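Local coordinates for protein geranyl diphosphate synthase small subunit (Antirrhinum majus, PDB 3QKC) that probably partners a large subunit to join isopentenyl and dimethylallyl diphosphates into geranyl diphosphate, the C10 precursor of monoterpenes, at residues A73-L76 against M77-A80; G152-E155 against G156-H159; E173-C176 against K177-G181; V212-V215 against Q216-G220. One frame throughout, in Å; residues are numbered along the deposited sequence.

Contact 1: A73-L76 against M77-A80; sequences AVHL and MHVA
The carbonyl oxygens of Ala73, Val74, His75 and Leu76 each accept the backbone N-H four residues further on, from Met77, His78, Val79 and Ala80 in turn, making residues 73-80 two regular alpha-helical turns within helix 68-85. These bonds range from 2.7 Å for Ala80 N to Leu76 O up to 3.1 Å for His78 N to Val74 O, and all run close to straight.

On one flank of the helix, His75 and Val79 meet one turn apart. CG2 of Val79 lies over a face of the imidazole in a CH-pi contact, 3.8 Å from the ring centroid and displaced toward the rim, where it comes within 3.5 Å of His75 NE2. The ring reaches this place because CG stands anti to the backbone N (chi1 172°), and its turn is further fixed by a hydrogen bond from NE2 to Thr41 O. His78 leaves its own turn in a similar way: its CB sits 3.2 Å from His75 O, which lies near the plane of the His78 ring at its edge, while NE2 is engaged by Pro45 O. Met77 instead bends at chi2 and chi3, curling back toward the preceding turn, with CE 3.7 Å from Ala73 O and 4.4 Å from Leu76 CB.

Three helices cover this largely buried segment of the all-helical fold: helix 105-126 brings Ile115 against Leu76, Val79 and Ala80, helix 134-148 places Leu144 on Ala73 and Val74 and Val147 and Met148 on Met77, and helix 48-59 sets Ser50 against Val74 and His75.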
loop_
_atom_site.group_PDB
_atom_site.type_symbol
_atom_site.label_atom_id
_atom_site.label_comp_id
_atom_site.label_asym_id
_atom_site.label_seq_id
_atom_site.Cartn_x
_atom_site.Cartn_y
_atom_site.Cartn_z
ATOM N N ALA A 73 -7.750 -6.839 5.849
ATOM C CA ALA A 73 -6.922 -5.733 5.375
ATOM C C ALA A 73 -6.738 -4.685 6.483
ATOM O O ALA A 73 -5.632 -4.164 6.681
ATOM C CB ALA A 73 -7.515 -5.111 4.101
ATOM N N VAL A 74 -7.806 -4.421 7.241
ATOM C CA VAL A 74 -7.730 -3.449 8.341
ATOM C C VAL A 74 -6.689 -3.919 9.360
ATOM O O VAL A 74 -5.830 -3.136 9.797
ATOM C CB VAL A 74 -9.107 -3.217 8.997
ATOM C CG1 VAL A 74 -8.961 -2.460 10.322
ATOM C CG2 VAL A 74 -10.038 -2.477 8.036
ATOM N N HIS A 75 -6.765 -5.204 9.715
ATOM C CA HIS A 75 -5.835 -5.806 10.646
ATOM C C HIS A 75 -4.417 -5.650 10.136
ATOM O O HIS A 75 -3.545 -5.256 10.884
ATOM C CB HIS A 75 -6.155 -7.287 10.897
ATOM C CG HIS A 75 -5.106 -8.002 11.696
ATOM N ND1 HIS A 75 -4.929 -7.803 13.050
ATOM C CD2 HIS A 75 -4.163 -8.900 11.328
ATOM C CE1 HIS A 75 -3.933 -8.554 13.485
ATOM N NE2 HIS A 75 -3.451 -9.232 12.458
ATOM N N LEU A 76 -4.202 -5.925 8.856
ATOM C CA LEU A 76 -2.875 -5.805 8.230
ATOM C C LEU A 76 -2.331 -4.374 8.185
ATOM O O LEU A 76 -1.128 -4.160 8.421
ATOM C CB LEU A 76 -2.874 -6.435 6.823
ATOM C CG LEU A 76 -2.986 -7.987 6.799
ATOM C CD1 LEU A 76 -3.470 -8.467 5.440
ATOM C CD2 LEU A 76 -1.666 -8.686 7.159
ATOM N N MET A 77 -3.189 -3.383 7.912
ATOM C CA MET A 77 -2.704 -1.993 7.934
ATOM C C MET A 77 -2.156 -1.719 9.315
ATOM O O MET A 77 -1.084 -1.133 9.459
ATOM C CB MET A 77 -3.789 -0.952 7.602
ATOM C CG MET A 77 -4.347 -0.994 6.185
ATOM S SD MET A 77 -3.143 -0.931 4.840
ATOM C CE MET A 77 -3.126 -2.700 4.453
ATOM N N HIS A 78 -2.922 -2.140 10.320
ATOM C CA HIS A 78 -2.558 -1.994 11.720
ATOM C C HIS A 78 -1.241 -2.686 12.045
ATOM O O HIS A 78 -0.402 -2.112 12.763
ATOM C CB HIS A 78 -3.690 -2.525 12.611
ATOM C CG HIS A 78 -3.265 -2.923 14.003
ATOM N ND1 HIS A 78 -3.044 -2.010 15.012
ATOM C CD2 HIS A 78 -3.109 -4.148 14.567
ATOM C CE1 HIS A 78 -2.726 -2.649 16.124
ATOM N NE2 HIS A 78 -2.768 -3.950 15.881
ATOM N N VAL A 79 -1.083 -3.918 11.549
ATOM C CA VAL A 79 0.157 -4.677 11.711
ATOM C C VAL A 79 1.312 -3.952 11.043
ATOM O O VAL A 79 2.410 -3.863 11.619
ATOM C CB VAL A 79 0.055 -6.134 11.149
ATOM C CG1 VAL A 79 1.453 -6.773 11.007
ATOM C CG2 VAL A 79 -0.815 -6.992 12.042
ATOM N N ALA A 80 1.086 -3.434 9.838
ATOM C CA ALA A 80 2.153 -2.696 9.174
ATOM C C ALA A 80 2.591 -1.459 9.987
ATOM O O ALA A 80 3.791 -1.261 10.215
ATOM C CB ALA A 80 1.799 -2.345 7.738
#

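Contact 2: G152-E155 against G156-H159; sequences GIVE and GQYH
Backbone hydrogen bonds join Gly156 N to Gly152 O, Gln157 N to Ile153 O, Tyr158 N to Val154 O and His159 N to Glu155 O, the first of them closing the opening turn of helix 153-160 on its N-cap residue, Gly152.

Among the side chains, the polar pair is Glu155 and His159, one turn apart. Glu155 bends at chi2 (-58°), which carries its carboxylate to the ring of His159; NE2 gives OE1 a weak hydrogen bond of 3.2 Å, with OE1 near the ring plane at its edge and the carboxylate turned 69° from that plane. OE1 has a stronger partner in Tyr174 OH, and OE2 a weak one in Ser32 of the second subunit.

The remaining side-chain contacts are van der Waals. Gln157, with CG anti to its carbonyl carbon (chi1 -59°), runs back along the helix, its CG 3.2 Å from Ile153 O. The amide then spans two residues: NE2 lies 3.5 Å from Ile153 CG2, and OE1 is 3.9 Å from Val154 CG2. NE2 is bonded to Glu85, whereas OE1 is buried with no polar partner. A leucine in place of Gln157 has no amide N-H, and would probably leave Glu85 OE1 without this mate.

Helix 153-160 lies against helix 169-195, where Leu183 meets Ile153 and Val175 meets His159, and against Ala81 of helix 68-85. The second subunit brings Val33 to Val154, Leu110 to Gln157 and Pro30 to Tyr158, which places these turns at the dimer interface.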
loop_
_atom_site.group_PDB
_atom_site.type_symbol
_atom_site.label_atom_id
_atom_site.label_comp_id
_atom_site.label_asym_id
_atom_site.label_seq_id
_atom_site.Cartn_x
_atom_site.Cartn_y
_atom_site.Cartn_z
ATOM N N GLY A 152 -4.497 9.642 7.631
ATOM C CA GLY A 152 -4.650 8.706 8.722
ATOM C C GLY A 152 -3.391 8.420 9.496
ATOM O O GLY A 152 -2.776 9.330 10.052
ATOM N N ILE A 153 -3.009 7.141 9.527
ATOM C CA ILE A 153 -1.990 6.657 10.458
ATOM C C ILE A 153 -0.648 7.390 10.370
ATOM O O ILE A 153 -0.050 7.687 11.392
ATOM C CB ILE A 153 -1.769 5.135 10.330
ATOM C CG1 ILE A 153 -2.950 4.373 10.926
ATOM C CG2 ILE A 153 -0.492 4.702 11.051
ATOM C CD1 ILE A 153 -2.992 2.922 10.518
ATOM N N VAL A 154 -0.186 7.656 9.150
ATOM C CA VAL A 154 1.123 8.266 8.920
ATOM C C VAL A 154 1.106 9.759 9.330
ATOM O O VAL A 154 2.112 10.284 9.812
ATOM C CB VAL A 154 1.634 7.977 7.451
ATOM C CG1 VAL A 154 2.730 8.906 7.045
ATOM C CG2 VAL A 154 2.127 6.486 7.320
ATOM N N GLU A 155 -0.043 10.418 9.168
ATOM C CA GLU A 155 -0.249 11.768 9.718
ATOM C C GLU A 155 -0.064 11.708 11.243
ATOM O O GLU A 155 0.705 12.483 11.815
ATOM C CB GLU A 155 -1.658 12.301 9.390
ATOM C CG GLU A 155 -1.751 13.691 8.703
ATOM C CD GLU A 155 -1.114 14.856 9.455
ATOM O OE1 GLU A 155 -1.852 15.821 9.821
ATOM O OE2 GLU A 155 0.130 14.839 9.649
ATOM N N GLY A 156 -0.763 10.770 11.883
ATOM C CA GLY A 156 -0.656 10.545 13.322
ATOM C C GLY A 156 0.764 10.283 13.775
ATOM O O GLY A 156 1.262 10.929 14.699
ATOM N N GLN A 157 1.437 9.345 13.116
ATOM C CA GLN A 157 2.807 9.016 13.492
ATOM C C GLN A 157 3.742 10.234 13.338
ATOM O O GLN A 157 4.640 10.434 14.159
ATOM C CB GLN A 157 3.331 7.839 12.681
ATOM C CG GLN A 157 2.542 6.521 12.800
ATOM C CD GLN A 157 3.070 5.485 11.821
ATOM O OE1 GLN A 157 3.699 5.834 10.828
ATOM N NE2 GLN A 157 2.842 4.215 12.108
ATOM N N TYR A 158 3.515 11.029 12.294
ATOM C CA TYR A 158 4.262 12.280 12.059
ATOM C C TYR A 158 4.175 13.207 13.280
ATOM O O TYR A 158 5.197 13.659 13.777
ATOM C CB TYR A 158 3.808 12.985 10.758
ATOM C CG TYR A 158 4.540 14.283 10.400
ATOM C CD1 TYR A 158 4.050 15.536 10.810
ATOM C CD2 TYR A 158 5.706 14.257 9.640
ATOM C CE1 TYR A 158 4.721 16.730 10.481
ATOM C CE2 TYR A 158 6.383 15.424 9.305
ATOM C CZ TYR A 158 5.891 16.660 9.725
ATOM O OH TYR A 158 6.573 17.803 9.380
ATOM N N HIS A 159 2.971 13.467 13.781
ATOM C CA HIS A 159 2.835 14.366 14.946
ATOM C C HIS A 159 3.196 13.710 16.274
ATOM O O HIS A 159 3.477 14.396 17.254
ATOM C CB HIS A 159 1.443 14.986 15.025
ATOM C CG HIS A 159 1.090 15.809 13.834
ATOM N ND1 HIS A 159 1.615 17.064 13.617
ATOM C CD2 HIS A 159 0.274 15.552 12.788
ATOM C CE1 HIS A 159 1.130 17.548 12.487
ATOM N NE2 HIS A 159 0.315 16.648 11.963
#

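Contact 3: E173-C176 against K177-G181; sequences EYVC and KKKEG
Lys178 folds back along Tyr174, one turn earlier in helix 169-195, and most of its chain touches that residue. Its CB sits 3.5 Å from Tyr174 O, and CG comes to 4.1 Å from Tyr174 CZ. A bend at chi2 (51°) then turns CD to the ring, which it approaches obliquely, 3.5 Å from Tyr174 CE1, and CE lies 3.5 Å from OH. A second bend at chi4 (79°) turns NZ to the carbonyl oxygen of Glu151, its hydrogen-bond partner. A leucine in place of Tyr174 would probably leave these methylenes with less surface to lie along and Glu155 OE1 without the hydroxyl that it meets.

Val175 and Lys179 run alongside each other, with CG1 of the valine 3.7 Å from CD of the lysine, whose NZ forms a salt bridge to Glu160. The backbone widens here: Cys176 O takes its hydrogen bond from Gly181 N at 2.7 Å, five residues on, rather than from Glu180 N. Gly181 has no CB, and one there would run into Lys177 O. Such an i+5 bond defines a pi-type turn, a local bulge within an otherwise alpha-helical rod of this all-helical prenyltransferase fold.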
loop_
_atom_site.group_PDB
_atom_site.type_symbol
_atom_site.label_atom_id
_atom_site.label_comp_id
_atom_site.label_asym_id
_atom_site.label_seq_id
_atom_site.Cartn_x
_atom_site.Cartn_y
_atom_site.Cartn_z
ATOM N N GLU A 173 -4.635 13.718 21.779
ATOM C CA GLU A 173 -5.933 13.373 21.207
ATOM C C GLU A 173 -5.875 13.322 19.684
ATOM O O GLU A 173 -6.371 12.372 19.089
ATOM C CB GLU A 173 -7.032 14.345 21.654
ATOM C CG GLU A 173 -8.433 13.906 21.208
ATOM C CD GLU A 173 -9.559 14.759 21.768
ATOM O OE1 GLU A 173 -9.305 15.635 22.629
ATOM O OE2 GLU A 173 -10.718 14.541 21.342
ATOM N N TYR A 174 -5.266 14.336 19.063
ATOM C CA TYR A 174 -5.152 14.396 17.606
ATOM C C TYR A 174 -4.468 13.151 17.043
ATOM O O TYR A 174 -4.893 12.621 16.019
ATOM C CB TYR A 174 -4.395 15.645 17.134
ATOM C CG TYR A 174 -4.306 15.761 15.617
ATOM C CD1 TYR A 174 -5.450 15.971 14.852
ATOM C CD2 TYR A 174 -3.083 15.635 14.949
ATOM C CE1 TYR A 174 -5.390 16.070 13.465
ATOM C CE2 TYR A 174 -3.014 15.734 13.557
ATOM C CZ TYR A 174 -4.179 15.950 12.823
ATOM O OH TYR A 174 -4.134 16.061 11.444
ATOM N N VAL A 175 -3.395 12.724 17.702
ATOM C CA VAL A 175 -2.675 11.521 17.312
ATOM C C VAL A 175 -3.579 10.281 17.410
ATOM O O VAL A 175 -3.561 9.437 16.506
ATOM C CB VAL A 175 -1.352 11.375 18.113
ATOM C CG1 VAL A 175 -0.794 9.954 18.013
ATOM C CG2 VAL A 175 -0.321 12.406 17.629
ATOM N N CYS A 176 -4.387 10.195 18.474
ATOM C CA CYS A 176 -5.328 9.087 18.665
ATOM C C CYS A 176 -6.417 9.046 17.605
ATOM O O CYS A 176 -6.774 7.978 17.096
ATOM C CB CYS A 176 -5.958 9.143 20.050
ATOM S SG CYS A 176 -4.812 8.698 21.366
ATOM N N LYS A 177 -6.930 10.223 17.275
ATOM C CA LYS A 177 -7.876 10.400 16.204
ATOM C C LYS A 177 -7.304 9.977 14.855
ATOM O O LYS A 177 -8.007 9.389 14.036
ATOM C CB LYS A 177 -8.321 11.869 16.150
ATOM C CG LYS A 177 -9.430 12.142 15.156
ATOM C CD LYS A 177 -9.856 13.610 15.161
ATOM C CE LYS A 177 -10.138 14.098 13.738
ATOM N NZ LYS A 177 -10.571 15.546 13.734
ATOM N N LYS A 178 -6.037 10.283 14.611
ATOM C CA LYS A 178 -5.455 9.985 13.307
ATOM C C LYS A 178 -5.044 8.515 13.166
ATOM O O LYS A 178 -5.066 7.967 12.070
ATOM C CB LYS A 178 -4.285 10.926 12.984
ATOM C CG LYS A 178 -4.628 12.017 11.922
ATOM C CD LYS A 178 -5.924 12.792 12.251
ATOM C CE LYS A 178 -6.492 13.567 11.028
ATOM N NZ LYS A 178 -7.251 12.698 10.050
ATOM N N LYS A 179 -4.686 7.886 14.271
ATOM C CA LYS A 179 -4.251 6.493 14.230
ATOM C C LYS A 179 -5.418 5.565 14.548
ATOM O O LYS A 179 -6.076 5.075 13.638
ATOM C CB LYS A 179 -3.050 6.283 15.152
ATOM C CG LYS A 179 -1.845 7.129 14.753
ATOM C CD LYS A 179 -0.707 6.993 15.761
ATOM C CE LYS A 179 -0.186 5.579 15.840
ATOM N NZ LYS A 179 0.729 5.385 17.016
ATOM N N GLU A 180 -5.721 5.362 15.824
ATOM C CA GLU A 180 -6.820 4.461 16.194
ATOM C C GLU A 180 -8.161 4.969 15.679
ATOM O O GLU A 180 -9.016 4.184 15.285
ATOM C CB GLU A 180 -6.866 4.220 17.707
ATOM C CG GLU A 180 -5.669 3.420 18.280
ATOM C CD GLU A 180 -4.449 4.294 18.622
ATOM O OE1 GLU A 180 -4.415 5.486 18.228
ATOM O OE2 GLU A 180 -3.512 3.784 19.291
ATOM N N GLY A 181 -8.332 6.293 15.657
ATOM C CA GLY A 181 -9.559 6.887 15.156
ATOM C C GLY A 181 -9.822 6.561 13.698
ATOM O O GLY A 181 -10.895 6.062 13.339
#

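Contact 4: V212-V215 against Q216-G220; sequences VGTV and QGLLG
Leu219 lays its CD1 beside Val215 CG1, 3.9 Å away, the two side chains leaving successive turns in a common direction. The leucine bends at chi2 (54°), which also brings CD1 to 3.5 Å from Val215 O, the very oxygen that accepts Leu219 N at 3.0 Å in a nearly straight bond. Both residues face helix 227-241, Val215 against Leu233 and Leu219 against Ile230. Next to this ridge, Leu218 covers the carbonyl of Thr214, its CG 3.4 Å from that oxygen, and rests on Cys176 of helix 169-195 and on Phe226.

These are the last turns of helix 199-219, packed between helices 169-195 and 227-241 in the all-helical bundle of the isoprenyl diphosphate synthase family. Thr214 keeps its hydroxyl on its own helix: with chi1 at -57°, OG1 bonds back to Leu210 O in the preceding turn, while its side chain touches Lys177 and Leu233.

Across the helix, CB of Gln216 is 3.4 Å from Val212 O, and its amide NE2 makes a weak hydrogen bond to Ser48 OG. Gln216 N and Gly217 N bond to the oxygens of Val212 and Gly213, and Gly220 N reaches Gln216 O at 3.2 Å.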
loop_
_atom_site.group_PDB
_atom_site.type_symbol
_atom_site.label_atom_id
_atom_site.label_comp_id
_atom_site.label_asym_id
_atom_site.label_seq_id
_atom_site.Cartn_x
_atom_site.Cartn_y
_atom_site.Cartn_z
ATOM N N VAL A 212 -15.257 5.970 18.475
ATOM C CA VAL A 212 -14.790 4.813 19.253
ATOM C C VAL A 212 -13.299 4.496 19.072
ATOM O O VAL A 212 -12.651 4.038 20.013
ATOM C CB VAL A 212 -15.659 3.547 19.029
ATOM C CG1 VAL A 212 -17.069 3.776 19.603
ATOM C CG2 VAL A 212 -15.718 3.147 17.557
ATOM N N GLY A 213 -12.757 4.757 17.879
ATOM C CA GLY A 213 -11.333 4.574 17.631
ATOM C C GLY A 213 -10.488 5.577 18.378
ATOM O O GLY A 213 -9.446 5.227 18.963
ATOM N N THR A 214 -10.933 6.839 18.375
ATOM C CA THR A 214 -10.294 7.859 19.197
ATOM C C THR A 214 -10.325 7.468 20.686
ATOM O O THR A 214 -9.312 7.587 21.385
ATOM C CB THR A 214 -10.918 9.248 18.977
ATOM O OG1 THR A 214 -10.827 9.598 17.587
ATOM C CG2 THR A 214 -10.203 10.304 19.822
ATOM N N VAL A 215 -11.472 6.996 21.168
ATOM C CA VAL A 215 -11.565 6.491 22.551
ATOM C C VAL A 215 -10.578 5.336 22.803
ATOM O O VAL A 215 -9.847 5.353 23.782
ATOM C CB VAL A 215 -13.010 6.104 22.931
ATOM C CG1 VAL A 215 -13.051 5.272 24.237
ATOM C CG2 VAL A 215 -13.871 7.362 23.051
ATOM N N GLN A 216 -10.527 4.374 21.885
ATOM C CA GLN A 216 -9.600 3.245 21.997
ATOM C C GLN A 216 -8.141 3.728 22.034
ATOM O O GLN A 216 -7.334 3.263 22.860
ATOM C CB GLN A 216 -9.841 2.251 20.855
ATOM C CG GLN A 216 -9.696 0.779 21.251
ATOM C CD GLN A 216 -10.883 0.231 22.062
ATOM O OE1 GLN A 216 -11.518 0.944 22.851
ATOM N NE2 GLN A 216 -11.179 -1.047 21.861
ATOM N N GLY A 217 -7.814 4.685 21.169
ATOM C CA GLY A 217 -6.534 5.372 21.234
ATOM C C GLY A 217 -6.226 5.993 22.581
ATOM O O GLY A 217 -5.144 5.771 23.135
ATOM N N LEU A 218 -7.166 6.780 23.102
ATOM C CA LEU A 218 -6.981 7.498 24.364
ATOM C C LEU A 218 -6.760 6.579 25.565
ATOM O O LEU A 218 -5.914 6.860 26.429
ATOM C CB LEU A 218 -8.163 8.430 24.641
ATOM C CG LEU A 218 -8.262 9.725 23.826
ATOM C CD1 LEU A 218 -9.594 10.417 24.078
ATOM C CD2 LEU A 218 -7.093 10.663 24.115
ATOM N N LEU A 219 -7.528 5.489 25.613
ATOM C CA LEU A 219 -7.360 4.456 26.633
ATOM C C LEU A 219 -5.955 3.878 26.600
ATOM O O LEU A 219 -5.369 3.624 27.646
ATOM C CB LEU A 219 -8.388 3.341 26.442
ATOM C CG LEU A 219 -9.682 3.366 27.257
ATOM C CD1 LEU A 219 -10.451 4.674 27.118
ATOM C CD2 LEU A 219 -10.551 2.185 26.842
ATOM N N GLY A 220 -5.422 3.696 25.392
ATOM C CA GLY A 220 -4.065 3.182 25.178
ATOM C C GLY A 220 -2.942 4.118 25.608
ATOM O O GLY A 220 -1.763 3.746 25.555
#

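Contact 3 stands between contacts 2 and 4, its centre about 8 Å from each, and touches both. Toward contact 2, Tyr174 CE2 comes within 3.4 Å of His159 CD2, the two rings meeting with planes about 70° apart. Toward contact 4, Cys176 SG lies 3.3 Å from Gly217 C and Lys177 CA lies 3.4 Å from Thr214 OG1, a close approach of neighbouring helices. Contact 1 touches none of the others; its centre is 15 to 17 Å from theirs. In catalytic prenyltransferase relatives, the helix equivalent to 68-85 leads into the first aspartate-rich, magnesium-binding motif, a motif this subunit does not retain, consistent with a small subunit that probably relies on a catalytic partner.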